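Local coordinates for protein methionyl-tRNA formyltransferase (Clostridium thermocellum, PDB 1ZGH) that probably transfers a formyl group from 10-formyltetrahydrofolate to the methionyl amino group of initiator methionyl-tRNA, at residues M105-F110 / F145-L150; S131-K134 / I139-G142; L82-S87 / I166-M171; S115-L120 / E158-A163; K39-K44 / R162-I167. All blocks are in the same frame, centred on the assembly; numbering follows the deposited sequence.

In the fold
Starting from the N terminus, residues 39-44 at the head of helix 40-52 wait until 162-167 to close the longest loop, interaction 5. Residues 82-87, at the end of a central parallel strand, return to the same helix 156-178 in interaction 3. Residues 105-110 reach strand 144-151 in interaction 1, while 115-120 reach helix 156-178 in interaction 4; the segments of these two alternate, so they cross. Interaction 2 closes a short local loop nested inside all the others; interactions 1 and 4 both lie within 3, and interaction 1 also within 5. Helix 156-178 thus serves interactions 3, 4 and 5, and interactions 1 to 3 tie loops and helix to the mixed sheet.

Interaction 1 of 5, residues M105-F110 / F145-L150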
# COMPACT_ATOMS: atom_id res chain seq x y z
N MSE A 105 1.19 -5.49 2.45
CA MSE A 105 -0.04 -6.30 2.30
C MSE A 105 0.18 -7.72 1.80
O MSE A 105 -0.62 -8.25 1.04
CB MSE A 105 -1.08 -5.57 1.43
CG MSE A 105 -0.74 -5.37 0.00
SE MSE A 105 -2.45 -4.98 -1.01
CE MSE A 105 -3.00 -3.41 -0.07
N THR A 106 1.27 -8.35 2.24
CA THR A 106 1.45 -9.77 1.98
C THR A 106 1.68 -10.52 3.30
O THR A 106 2.02 -9.93 4.36
CB THR A 106 2.59 -10.05 1.01
OG1 THR A 106 3.85 -9.79 1.65
CG2 THR A 106 2.45 -9.20 -0.24
N ASP A 107 1.48 -11.82 3.21
CA ASP A 107 1.68 -12.75 4.30
C ASP A 107 3.19 -13.12 4.38
O ASP A 107 3.62 -14.21 4.00
CB ASP A 107 0.75 -13.97 4.06
CG ASP A 107 0.62 -14.87 5.31
OD1 ASP A 107 1.25 -14.57 6.34
OD2 ASP A 107 -0.11 -15.89 5.24
N LEU A 108 3.99 -12.18 4.87
CA LEU A 108 5.46 -12.28 4.84
C LEU A 108 5.96 -13.51 5.60
O LEU A 108 5.38 -13.85 6.63
CB LEU A 108 6.09 -11.01 5.43
CG LEU A 108 6.01 -9.77 4.53
CD1 LEU A 108 6.34 -8.51 5.34
CD2 LEU A 108 6.94 -9.90 3.36
N PRO A 109 7.05 -14.16 5.11
CA PRO A 109 7.98 -13.80 4.02
C PRO A 109 7.52 -14.05 2.58
O PRO A 109 8.27 -13.77 1.64
CB PRO A 109 9.22 -14.65 4.34
CG PRO A 109 8.64 -15.91 4.93
CD PRO A 109 7.44 -15.43 5.75
N PHE A 110 6.29 -14.54 2.38
CA PHE A 110 5.71 -14.56 1.03
C PHE A 110 5.47 -13.12 0.56
O PHE A 110 4.88 -12.31 1.27
CB PHE A 110 4.40 -15.37 0.97
CG PHE A 110 3.72 -15.30 -0.38
CD1 PHE A 110 4.10 -16.17 -1.41
CD2 PHE A 110 2.72 -14.37 -0.63
CE1 PHE A 110 3.48 -16.09 -2.67
CE2 PHE A 110 2.09 -14.30 -1.89
CZ PHE A 110 2.49 -15.17 -2.90
N PHE A 145 5.45 -7.31 13.67
CA PHE A 145 4.70 -7.03 14.89
C PHE A 145 3.46 -7.92 15.00
O PHE A 145 3.23 -8.54 16.04
CB PHE A 145 4.25 -5.57 14.94
CG PHE A 145 5.36 -4.58 15.10
CD1 PHE A 145 5.85 -4.26 16.36
CD2 PHE A 145 5.92 -3.96 13.99
CE1 PHE A 145 6.88 -3.30 16.52
CE2 PHE A 145 6.94 -3.03 14.12
CZ PHE A 145 7.43 -2.69 15.39
N PHE A 146 2.66 -7.95 13.92
CA PHE A 146 1.47 -8.82 13.78
C PHE A 146 0.78 -8.59 12.41
O PHE A 146 1.18 -7.70 11.63
CB PHE A 146 0.47 -8.62 14.95
CG PHE A 146 -0.05 -7.20 15.10
CD1 PHE A 146 -1.20 -6.79 14.43
CD2 PHE A 146 0.60 -6.29 15.90
CE1 PHE A 146 -1.68 -5.49 14.55
CE2 PHE A 146 0.12 -4.98 16.05
CZ PHE A 146 -1.02 -4.58 15.36
N LYS A 147 -0.24 -9.40 12.12
CA LYS A 147 -0.91 -9.44 10.82
C LYS A 147 -2.42 -9.37 10.98
O LYS A 147 -2.94 -9.75 12.03
CB LYS A 147 -0.58 -10.74 10.07
CG LYS A 147 0.89 -10.91 9.74
CD LYS A 147 1.19 -12.24 9.06
CE LYS A 147 2.68 -12.42 8.87
NZ LYS A 147 3.00 -13.66 8.12
N ARG A 148 -3.11 -8.88 9.94
CA ARG A 148 -4.57 -8.91 9.86
C ARG A 148 -5.00 -9.33 8.45
O ARG A 148 -4.30 -9.02 7.49
CB ARG A 148 -5.16 -7.53 10.18
CG ARG A 148 -4.94 -7.06 11.61
CD ARG A 148 -5.75 -7.85 12.62
NE ARG A 148 -5.38 -7.49 14.00
CZ ARG A 148 -4.64 -8.23 14.82
NH1 ARG A 148 -4.16 -9.42 14.46
NH2 ARG A 148 -4.40 -7.80 16.06
N ASP A 149 -6.14 -10.03 8.34
CA ASP A 149 -6.67 -10.45 7.04
C ASP A 149 -7.19 -9.28 6.18
O ASP A 149 -7.68 -8.26 6.72
CB ASP A 149 -7.82 -11.45 7.20
CG ASP A 149 -7.38 -12.78 7.81
OD1 ASP A 149 -6.20 -13.20 7.63
OD2 ASP A 149 -8.22 -13.42 8.47
N LEU A 150 -7.07 -9.45 4.87
CA LEU A 150 -7.54 -8.47 3.88
C LEU A 150 -8.05 -9.17 2.63
O LEU A 150 -7.34 -9.96 2.01
CB LEU A 150 -6.41 -7.51 3.48
CG LEU A 150 -6.75 -6.48 2.38
CD1 LEU A 150 -7.79 -5.41 2.79
CD2 LEU A 150 -5.51 -5.85 1.85
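The carboxylate of Asp107 is met at OD1 by Lys147 NZ, which arrives nearly in line with the C-O bond; the separation is 2.7 Å and the pair forms a salt bridge. The second flat group approached by this ammonium is the peptide carbonyl of Leu108: NZ lies in its plane, 2.8 Å from Leu108 O, with a C=O...N angle of 145°. Next along the strand the guanidinium of Arg148 carries Phe146 CD1 over one face, 3.6 Å above its plane, and it forms salt bridges with Asp170 and Glu174 of helix 156-178.

Lys147 can span the gap because its chain runs fully extended beyond CG. Asp107 meets it roughly at a right angle, its CG placed opposite the backbone N (chi1 -167°). Two acceptors, one charged and one neutral, therefore hold the ammonium against the loop, and the aliphatic part of Lys147 rests on Lys129 and Ser131 of the neighbouring strand. At the other end the contact turns apolar: Met105, a selenomethionine, bends so that its CE comes 4.0 Å from Leu150 CD2. The loop also braces itself, with Thr106 OG1 donating to Phe110 O at 2.7 Å, in the carbonyl plane, and Asp107 at the centre of an inverse gamma turn.

A cis peptide bond precedes Pro109, at the close of a His-x-x-x-Leu-Pro sequence. This matches the loop that follows the fourth parallel strand of the Rossmann-like formyltransferase fold, fastened here to the outermost antiparallel strand.

Interaction 2 of 5, residues S131-K134 / I139-G142; sequences SAIK and IDTG
Strands 127-134 and 144-151 form a beta hairpin of the formyltransferase sheet, and Ile133 and Lys134 meet the long connecting loop as it folds back toward its second strand. The loop carries the Asp-Thr-Gly sequence familiar in this family. Ile133 points its side chain at the loop, with CG1 between the backbone N and the carbonyl carbon (chi1 69°) and the chain extended to CD1. That methyl reaches Asp140, lying 4.0 Å from its CA and 3.9 Å from OD1, so hydrocarbon rests beside a carboxylate without any polar bond between them. The other oxygen, Asp140 OD2, is held by the backbone N of Gly113. Asp140 itself has left-handed helical backbone angles (57°/36°), which turn the chain toward Gly142.

The bulk of Ile133 also backs onto that glycine, its CB 4.0 Å from Gly142 O. Gln185 NE2 joins the carbonyls of Asp140 and Gly142 from outside, and the backbone pairing of Lys134 with Asp143 follows one residue later. Where strand and loop come closest, Gly142 CA presents a C-H to Lys134 O at 3.2 Å.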
# COMPACT_ATOMS: atom_id res chain seq x y z
N SER A 131 0.84 -7.16 6.99
CA SER A 131 1.88 -7.34 7.98
C SER A 131 2.45 -5.99 8.40
O SER A 131 2.96 -5.22 7.57
CB SER A 131 3.02 -8.22 7.46
OG SER A 131 2.56 -9.42 6.91
N ALA A 132 2.37 -5.71 9.70
CA ALA A 132 3.07 -4.56 10.28
C ALA A 132 4.49 -5.02 10.60
O ALA A 132 4.67 -5.99 11.36
CB ALA A 132 2.35 -4.06 11.51
N ILE A 133 5.48 -4.36 10.00
CA ILE A 133 6.89 -4.73 10.15
C ILE A 133 7.79 -3.56 10.49
O ILE A 133 7.51 -2.42 10.13
CB ILE A 133 7.45 -5.39 8.88
CG1 ILE A 133 7.56 -4.37 7.73
CG2 ILE A 133 6.58 -6.57 8.49
CD1 ILE A 133 8.17 -4.93 6.47
N LYS A 134 8.88 -3.87 11.19
CA LYS A 134 9.86 -2.88 11.58
C LYS A 134 10.87 -2.76 10.46
O LYS A 134 11.57 -3.73 10.13
CB LYS A 134 10.60 -3.31 12.86
CG LYS A 134 11.42 -2.18 13.46
CD LYS A 134 12.18 -2.60 14.67
CE LYS A 134 13.08 -1.48 15.15
NZ LYS A 134 13.53 -1.72 16.55
N ILE A 139 14.67 -5.39 1.79
CA ILE A 139 13.38 -5.33 1.12
C ILE A 139 12.36 -6.17 1.88
O ILE A 139 12.28 -7.39 1.71
CB ILE A 139 13.46 -5.84 -0.34
CG1 ILE A 139 14.53 -5.08 -1.15
CG2 ILE A 139 12.11 -5.72 -1.02
CD1 ILE A 139 14.12 -3.68 -1.53
N ASP A 140 11.62 -5.52 2.76
CA ASP A 140 10.53 -6.14 3.51
C ASP A 140 10.97 -7.36 4.33
O ASP A 140 10.23 -8.32 4.48
CB ASP A 140 9.36 -6.46 2.58
CG ASP A 140 8.74 -5.20 1.95
OD1 ASP A 140 8.54 -4.20 2.66
OD2 ASP A 140 8.48 -5.21 0.74
N THR A 141 12.19 -7.29 4.88
CA THR A 141 12.80 -8.38 5.65
C THR A 141 12.63 -8.20 7.17
O THR A 141 12.99 -9.07 7.94
CB THR A 141 14.32 -8.46 5.36
OG1 THR A 141 14.86 -7.15 5.37
CG2 THR A 141 14.57 -9.09 3.99
N GLY A 142 12.05 -7.07 7.57
CA GLY A 142 11.95 -6.70 8.97
C GLY A 142 11.08 -7.57 9.85
O GLY A 142 10.15 -8.24 9.38

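Interaction 3 of 5, residues L82-S87 / I166-M171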
# COMPACT_ATOMS: atom_id res chain seq x y z
N LEU A 82 4.93 5.69 11.56
CA LEU A 82 3.98 4.77 10.97
C LEU A 82 3.82 5.12 9.50
O LEU A 82 3.56 6.26 9.18
CB LEU A 82 2.62 4.89 11.68
CG LEU A 82 2.71 4.70 13.22
CD1 LEU A 82 1.49 5.17 13.94
CD2 LEU A 82 2.95 3.26 13.50
N PHE A 83 3.95 4.13 8.61
CA PHE A 83 3.85 4.35 7.17
C PHE A 83 2.66 3.55 6.56
O PHE A 83 2.86 2.42 6.14
CB PHE A 83 5.15 3.90 6.50
CG PHE A 83 6.37 4.69 6.89
CD1 PHE A 83 7.09 4.38 8.06
CD2 PHE A 83 6.84 5.71 6.09
CE1 PHE A 83 8.24 5.09 8.41
CE2 PHE A 83 7.97 6.44 6.43
CZ PHE A 83 8.68 6.13 7.58
N PRO A 84 1.42 4.07 6.59
CA PRO A 84 0.31 3.35 5.94
C PRO A 84 0.50 3.12 4.45
O PRO A 84 0.20 2.03 3.96
CB PRO A 84 -0.89 4.25 6.19
CG PRO A 84 -0.52 5.00 7.42
CD PRO A 84 0.94 5.26 7.32
N HIS A 85 1.02 4.13 3.77
CA HIS A 85 1.48 4.01 2.40
C HIS A 85 2.55 5.05 2.10
O HIS A 85 2.34 6.25 2.24
CB HIS A 85 0.33 4.21 1.38
CG HIS A 85 0.78 4.00 -0.03
ND1 HIS A 85 1.23 5.02 -0.84
CD2 HIS A 85 1.03 2.86 -0.72
CE1 HIS A 85 1.65 4.53 -1.99
NE2 HIS A 85 1.54 3.22 -1.94
N TRP A 86 3.71 4.60 1.70
CA TRP A 86 4.78 5.53 1.45
C TRP A 86 5.58 5.10 0.25
O TRP A 86 6.07 3.97 0.18
CB TRP A 86 5.68 5.61 2.67
CG TRP A 86 6.67 6.75 2.71
CD1 TRP A 86 8.02 6.64 2.58
CD2 TRP A 86 6.39 8.13 2.92
NE1 TRP A 86 8.60 7.87 2.68
CE2 TRP A 86 7.63 8.81 2.90
CE3 TRP A 86 5.21 8.87 3.15
CZ2 TRP A 86 7.73 10.18 3.08
CZ3 TRP A 86 5.32 10.26 3.32
CH2 TRP A 86 6.57 10.89 3.29
N SER A 87 5.83 6.07 -0.60
CA SER A 87 6.26 5.88 -1.97
C SER A 87 7.78 5.81 -2.11
O SER A 87 8.32 5.11 -2.98
CB SER A 87 5.67 7.05 -2.79
OG SER A 87 4.48 7.55 -2.12
N ILE A 166 -8.49 -0.91 8.02
CA ILE A 166 -7.94 -1.91 8.94
C ILE A 166 -6.71 -1.37 9.68
O ILE A 166 -6.56 -1.59 10.89
CB ILE A 166 -7.60 -3.24 8.17
CG1 ILE A 166 -8.92 -3.89 7.71
CG2 ILE A 166 -6.76 -4.21 9.06
CD1 ILE A 166 -8.79 -5.09 6.71
N ILE A 167 -5.85 -0.65 8.97
CA ILE A 167 -4.62 -0.16 9.52
C ILE A 167 -4.92 0.90 10.61
O ILE A 167 -4.37 0.86 11.74
CB ILE A 167 -3.71 0.41 8.43
CG1 ILE A 167 -3.09 -0.75 7.64
CG2 ILE A 167 -2.57 1.26 9.04
CD1 ILE A 167 -2.39 -0.31 6.33
N PHE A 168 -5.80 1.82 10.27
CA PHE A 168 -6.12 2.94 11.17
C PHE A 168 -7.06 2.60 12.31
O PHE A 168 -6.90 3.16 13.40
CB PHE A 168 -6.65 4.15 10.39
CG PHE A 168 -5.55 4.97 9.74
CD1 PHE A 168 -4.84 5.88 10.49
CD2 PHE A 168 -5.22 4.80 8.40
CE1 PHE A 168 -3.80 6.64 9.92
CE2 PHE A 168 -4.20 5.56 7.80
CZ PHE A 168 -3.49 6.50 8.58
N ASN A 169 -8.01 1.70 12.08
CA ASN A 169 -9.03 1.42 13.11
C ASN A 169 -8.62 0.28 14.02
O ASN A 169 -9.02 0.26 15.17
CB ASN A 169 -10.39 1.14 12.48
CG ASN A 169 -11.02 2.38 11.82
OD1 ASN A 169 -10.47 3.49 11.86
ND2 ASN A 169 -12.19 2.19 11.24
N ASP A 170 -7.79 -0.63 13.53
CA ASP A 170 -7.42 -1.85 14.28
C ASP A 170 -5.92 -1.91 14.58
O ASP A 170 -5.53 -1.96 15.75
CB ASP A 170 -7.89 -3.07 13.49
CG ASP A 170 -7.51 -4.40 14.15
OD1 ASP A 170 -7.77 -5.45 13.52
OD2 ASP A 170 -6.96 -4.42 15.29
N MSE A 171 -5.09 -1.87 13.55
CA MSE A 171 -3.67 -2.15 13.72
C MSE A 171 -2.88 -1.07 14.49
O MSE A 171 -2.15 -1.40 15.42
CB MSE A 171 -3.01 -2.48 12.38
CG MSE A 171 -3.66 -3.67 11.69
SE MSE A 171 -2.75 -4.15 10.05
CE MSE A 171 -1.33 -5.31 10.78
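Pro84, just after Leu82 and Phe83 of strand 80-83, is the residue of this segment that bears on helix 156-178, meeting Ile167 and Phe168. Leu82 before it turns its side chain to the same side and packs on Val101 of the adjacent strand, while Phe83 points the other way. The ring of Pro84 packs against the helix: CG comes to 3.5 Å from Phe168 CZ and CB to 3.9 Å from Phe168 CE2, the two side chains crossing at about a right angle. Phe168 stretches back to the proline with its CG opposite its own carbonyl carbon (chi1 -80°), and its ring also rests on Asn45 and Ala46 of helix 40-52. Ile167 approaches more loosely, with its CG2 4.5 Å from Pro84 CB and its CD1 4.2 Å from Pro84 O.

Beyond the proline the chain leaves the helix. His85 ND1 and Thr38 OG1 share a hydrogen bond, and Trp86 lays one face of its indole over Phe83 CE2, 3.8 Å from the plane. On the helix side a pi-type turn widens residues 167-171, where Ile166 O accepts from the backbone N atoms of both Asp170 and Met171.

Largely apolar packing thus sets a helix against the C-terminal end of a central parallel strand, the layered alpha/beta build of a Rossmann-like fold.

Interaction 4 of 5, residues S115-L120 / E158-A163; sequences SPLQNL and EIFMRA
Helix 116-122 and the start of helix 156-178 come closest at Leu117 and Ile159, whose CA atoms stand 8.6 Å apart, so side chains alone fill the gap. Leu117 does nearly all of the work on its side, with its CG opposite the backbone N (chi1 174°) and its two methyls spread between two neighbours on the longer helix. CD1 goes to Ile159, 3.9 Å from its CD1 and 4.0 Å from its CG2. CD2 sits over the face of the Phe160 ring, 4.2 Å from the centroid and 25° off the ring normal, a CH-pi contact displaced toward CZ, which is 3.8 Å from that methyl. Leu117 CB adds to the same rim, 4.1 Å from Phe160 CZ.

Phe160 is shared widely. Its ring meets that of Tyr223 with the planes about 25° apart, and it also touches Trp41 of helix 40-52 and Met105 in the loop just after strand 100-104. Leu117 and Met105 therefore bring the short helix and the loop before it onto one aromatic side chain.

Polar groups on the short helix are tied outside the contact: Gln118 NE2 to Met217 O at the end of helix 208-217, and Ser115 OG to Arg195 N. A weak bond of 3.1 Å joins Asn119 ND2 to Ser115 O in the first turn, while its proper partner is Gln193 O.

This is hydrophobic helix-to-helix packing within the formyltransferase domain, linking the short helix that follows strand 100-104 of the main sheet and its loop to the long helix that follows the antiparallel strands.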
# COMPACT_ATOMS: atom_id res chain seq x y z
N SER A 115 4.92 -3.37 -5.74
CA SER A 115 3.56 -3.45 -6.30
C SER A 115 2.78 -4.66 -5.79
O SER A 115 2.34 -5.53 -6.57
CB SER A 115 3.63 -3.43 -7.83
OG SER A 115 4.53 -2.43 -8.28
N PRO A 116 2.68 -4.79 -4.46
CA PRO A 116 2.13 -6.03 -3.94
C PRO A 116 0.70 -6.28 -4.41
O PRO A 116 0.36 -7.42 -4.67
CB PRO A 116 2.27 -5.88 -2.41
CG PRO A 116 2.37 -4.41 -2.17
CD PRO A 116 3.08 -3.85 -3.38
N LEU A 117 -0.15 -5.25 -4.54
CA LEU A 117 -1.54 -5.51 -4.92
C LEU A 117 -1.65 -6.15 -6.30
O LEU A 117 -2.33 -7.17 -6.46
CB LEU A 117 -2.40 -4.25 -4.85
CG LEU A 117 -3.84 -4.49 -5.40
CD1 LEU A 117 -4.55 -5.61 -4.64
CD2 LEU A 117 -4.60 -3.22 -5.25
N GLN A 118 -0.97 -5.57 -7.27
CA GLN A 118 -0.95 -6.06 -8.63
C GLN A 118 -0.27 -7.43 -8.70
O GLN A 118 -0.76 -8.33 -9.38
CB GLN A 118 -0.27 -5.05 -9.58
CG GLN A 118 -0.99 -3.71 -9.71
CD GLN A 118 -0.79 -2.76 -8.54
OE1 GLN A 118 0.22 -2.85 -7.85
NE2 GLN A 118 -1.76 -1.85 -8.29
N ASN A 119 0.81 -7.61 -7.95
CA ASN A 119 1.46 -8.92 -7.90
C ASN A 119 0.55 -10.03 -7.30
O ASN A 119 0.54 -11.17 -7.78
CB ASN A 119 2.78 -8.83 -7.16
CG ASN A 119 3.93 -8.44 -8.07
OD1 ASN A 119 4.25 -9.17 -9.04
ND2 ASN A 119 4.58 -7.32 -7.77
N LEU A 120 -0.26 -9.66 -6.30
CA LEU A 120 -1.22 -10.61 -5.69
C LEU A 120 -2.39 -10.96 -6.63
O LEU A 120 -2.74 -12.13 -6.77
CB LEU A 120 -1.79 -10.02 -4.38
CG LEU A 120 -0.77 -9.94 -3.23
CD1 LEU A 120 -1.30 -8.94 -2.17
CD2 LEU A 120 -0.50 -11.31 -2.64
N GLU A 158 -10.63 0.74 -3.96
CA GLU A 158 -11.50 0.09 -2.97
C GLU A 158 -10.70 -0.78 -2.00
O GLU A 158 -10.89 -0.75 -0.78
CB GLU A 158 -12.60 -0.74 -3.69
CG GLU A 158 -13.75 0.11 -4.24
CD GLU A 158 -14.63 -0.63 -5.26
OE1 GLU A 158 -14.27 -1.76 -5.64
OE2 GLU A 158 -15.65 -0.07 -5.70
N ILE A 159 -9.72 -1.49 -2.54
CA ILE A 159 -8.90 -2.40 -1.73
C ILE A 159 -7.96 -1.58 -0.83
O ILE A 159 -7.81 -1.90 0.34
CB ILE A 159 -8.07 -3.36 -2.65
CG1 ILE A 159 -9.02 -4.34 -3.38
CG2 ILE A 159 -6.98 -4.10 -1.84
CD1 ILE A 159 -8.38 -5.00 -4.60
N PHE A 160 -7.34 -0.55 -1.37
CA PHE A 160 -6.46 0.32 -0.56
C PHE A 160 -7.24 1.04 0.54
O PHE A 160 -6.74 1.18 1.67
CB PHE A 160 -5.67 1.31 -1.43
CG PHE A 160 -4.61 0.69 -2.26
CD1 PHE A 160 -3.73 -0.25 -1.74
CD2 PHE A 160 -4.41 1.12 -3.57
CE1 PHE A 160 -2.73 -0.77 -2.52
CE2 PHE A 160 -3.42 0.59 -4.33
CZ PHE A 160 -2.56 -0.34 -3.79
N MSE A 161 -8.46 1.47 0.25
CA MSE A 161 -9.29 2.07 1.31
C MSE A 161 -9.73 1.06 2.38
O MSE A 161 -9.80 1.38 3.55
CB MSE A 161 -10.51 2.81 0.71
CG MSE A 161 -10.08 3.98 -0.17
SE MSE A 161 -11.67 4.95 -0.83
CE MSE A 161 -12.44 3.73 -1.78
N ARG A 162 -10.02 -0.16 1.96
CA ARG A 162 -10.34 -1.25 2.88
C ARG A 162 -9.13 -1.56 3.80
O ARG A 162 -9.29 -1.70 5.02
CB ARG A 162 -10.74 -2.48 2.04
CG ARG A 162 -11.18 -3.72 2.80
CD ARG A 162 -11.51 -4.88 1.78
NE ARG A 162 -12.46 -4.47 0.75
CZ ARG A 162 -12.43 -4.83 -0.53
NH1 ARG A 162 -11.53 -5.68 -0.97
NH2 ARG A 162 -13.36 -4.35 -1.37
N ALA A 163 -7.94 -1.60 3.22
CA ALA A 163 -6.71 -1.83 3.97
C ALA A 163 -6.44 -0.70 4.95
O ALA A 163 -6.09 -0.93 6.12
CB ALA A 163 -5.56 -1.98 3.02

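Interaction 5 of 5, residues K39-K44 / R162-I167; sequences KSWNIK and RASKII
Trp41 sets the edge of its indole against Ser164, CD1 lying 3.8 Å from Ser164 CB, with Ser164 OG close to the ring plane. This is where two helices of the Rossmann-like formyltransferase domain, 40-52 and 156-178, pack side by side; their CA atoms come as near as 6.3 Å, between Asn42 and Ser164, a separation allowed by the small serine. One face of the indole is covered from its own chain by Lys39 CB, 3.6 Å above the plane, and the rest of the ring runs along helix 156-178 past Glu157, Phe160 and Met161.

The next residue, Asn42, supplies the polar link. Its CG stands opposite the carbonyl carbon (chi1 -72°), which swings the amide across to the neighbouring helix. The amide's other end is fixed as well: ND2 is hydrogen-bonded to Thr38 O just ahead of the helix, so the rotation of the group is set and OD1 is directed at the serine. Ser164 OG meets it from a position opposite its own backbone N, and Asn45 ND2 donates to the same hydroxyl. Held by two partners, the buried OG both donates, to Asn42 OD1, and accepts, from Asn45 ND2.

The bond across the helices is short: Ser164 OG donates a hydrogen bond to Asn42 OD1 at 2.6 Å, with a C=O...O angle of 147° and the hydroxyl tilted 23° from the carbonyl plane.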
# COMPACT_ATOMS: atom_id res chain seq x y z
N LYS A 39 -1.63 9.32 -0.55
CA LYS A 39 -2.97 8.97 -1.05
C LYS A 39 -4.03 9.63 -0.22
O LYS A 39 -3.96 9.66 1.01
CB LYS A 39 -3.23 7.48 -1.16
CG LYS A 39 -2.17 6.71 -1.95
CD LYS A 39 -2.02 7.18 -3.44
CE LYS A 39 -1.25 6.14 -4.22
NZ LYS A 39 -1.02 6.50 -5.66
N SER A 40 -5.02 10.19 -0.90
CA SER A 40 -6.04 11.00 -0.26
C SER A 40 -6.71 10.27 0.91
O SER A 40 -6.97 10.86 1.96
CB SER A 40 -7.08 11.45 -1.31
OG SER A 40 -7.76 10.34 -1.88
N TRP A 41 -7.03 8.98 0.74
CA TRP A 41 -7.81 8.27 1.79
C TRP A 41 -6.95 8.08 3.07
O TRP A 41 -7.44 8.18 4.18
CB TRP A 41 -8.38 6.93 1.27
CG TRP A 41 -7.34 6.03 0.65
CD1 TRP A 41 -6.54 5.14 1.29
CD2 TRP A 41 -6.96 5.98 -0.74
NE1 TRP A 41 -5.71 4.51 0.39
CE2 TRP A 41 -5.93 5.03 -0.85
CE3 TRP A 41 -7.42 6.62 -1.89
CZ2 TRP A 41 -5.37 4.69 -2.08
CZ3 TRP A 41 -6.84 6.32 -3.09
CH2 TRP A 41 -5.83 5.36 -3.18
N ASN A 42 -5.65 7.84 2.89
CA ASN A 42 -4.75 7.66 4.03
C ASN A 42 -4.56 8.96 4.78
O ASN A 42 -4.53 8.98 6.00
CB ASN A 42 -3.37 7.16 3.58
CG ASN A 42 -3.39 5.70 3.11
OD1 ASN A 42 -3.97 4.85 3.77
ND2 ASN A 42 -2.76 5.44 1.98
N ILE A 43 -4.42 10.05 4.04
CA ILE A 43 -4.26 11.37 4.65
C ILE A 43 -5.51 11.76 5.45
O ILE A 43 -5.41 12.30 6.56
CB ILE A 43 -3.93 12.43 3.58
CG1 ILE A 43 -2.58 12.11 2.93
CG2 ILE A 43 -3.92 13.85 4.21
CD1 ILE A 43 -2.31 12.94 1.66
N LYS A 44 -6.68 11.55 4.85
CA LYS A 44 -7.94 11.79 5.52
C LYS A 44 -7.99 10.97 6.82
O LYS A 44 -8.38 11.49 7.84
CB LYS A 44 -9.15 11.43 4.62
CG LYS A 44 -10.54 11.39 5.36
CD LYS A 44 -11.73 10.94 4.46
CE LYS A 44 -11.61 9.52 3.84
NZ LYS A 44 -11.63 8.36 4.80
N ARG A 162 -10.02 -0.16 1.96
CA ARG A 162 -10.34 -1.25 2.88
C ARG A 162 -9.13 -1.56 3.80
O ARG A 162 -9.29 -1.70 5.02
CB ARG A 162 -10.74 -2.48 2.04
CG ARG A 162 -11.18 -3.72 2.80
CD ARG A 162 -11.51 -4.88 1.78
NE ARG A 162 -12.46 -4.47 0.75
CZ ARG A 162 -12.43 -4.83 -0.53
NH1 ARG A 162 -11.53 -5.68 -0.97
NH2 ARG A 162 -13.36 -4.35 -1.37
N ALA A 163 -7.94 -1.60 3.22
CA ALA A 163 -6.71 -1.83 3.97
C ALA A 163 -6.44 -0.70 4.95
O ALA A 163 -6.09 -0.93 6.12
CB ALA A 163 -5.56 -1.98 3.02
N SER A 164 -6.60 0.53 4.47
CA SER A 164 -6.36 1.74 5.25
C SER A 164 -7.25 1.75 6.49
O SER A 164 -6.79 2.06 7.61
CB SER A 164 -6.59 3.00 4.40
OG SER A 164 -6.16 4.17 5.09
N LYS A 165 -8.52 1.38 6.31
CA LYS A 165 -9.45 1.29 7.41
C LYS A 165 -9.00 0.25 8.46
O LYS A 165 -9.07 0.50 9.65
CB LYS A 165 -10.87 1.04 6.91
CG LYS A 165 -11.94 0.97 7.97
CD LYS A 165 -13.39 1.10 7.37
CE LYS A 165 -14.46 0.64 8.31
NZ LYS A 165 -15.84 1.09 7.87
N ILE A 166 -8.49 -0.91 8.02
CA ILE A 166 -7.94 -1.91 8.94
C ILE A 166 -6.71 -1.37 9.68
O ILE A 166 -6.56 -1.59 10.89
CB ILE A 166 -7.60 -3.24 8.17
CG1 ILE A 166 -8.92 -3.89 7.71
CG2 ILE A 166 -6.76 -4.21 9.06
CD1 ILE A 166 -8.79 -5.09 6.71
N ILE A 167 -5.85 -0.65 8.97
CA ILE A 167 -4.62 -0.16 9.52
C ILE A 167 -4.92 0.90 10.61
O ILE A 167 -4.37 0.86 11.74
CB ILE A 167 -3.71 0.41 8.43
CG1 ILE A 167 -3.09 -0.75 7.64
CG2 ILE A 167 -2.57 1.26 9.04
CD1 ILE A 167 -2.39 -0.31 6.33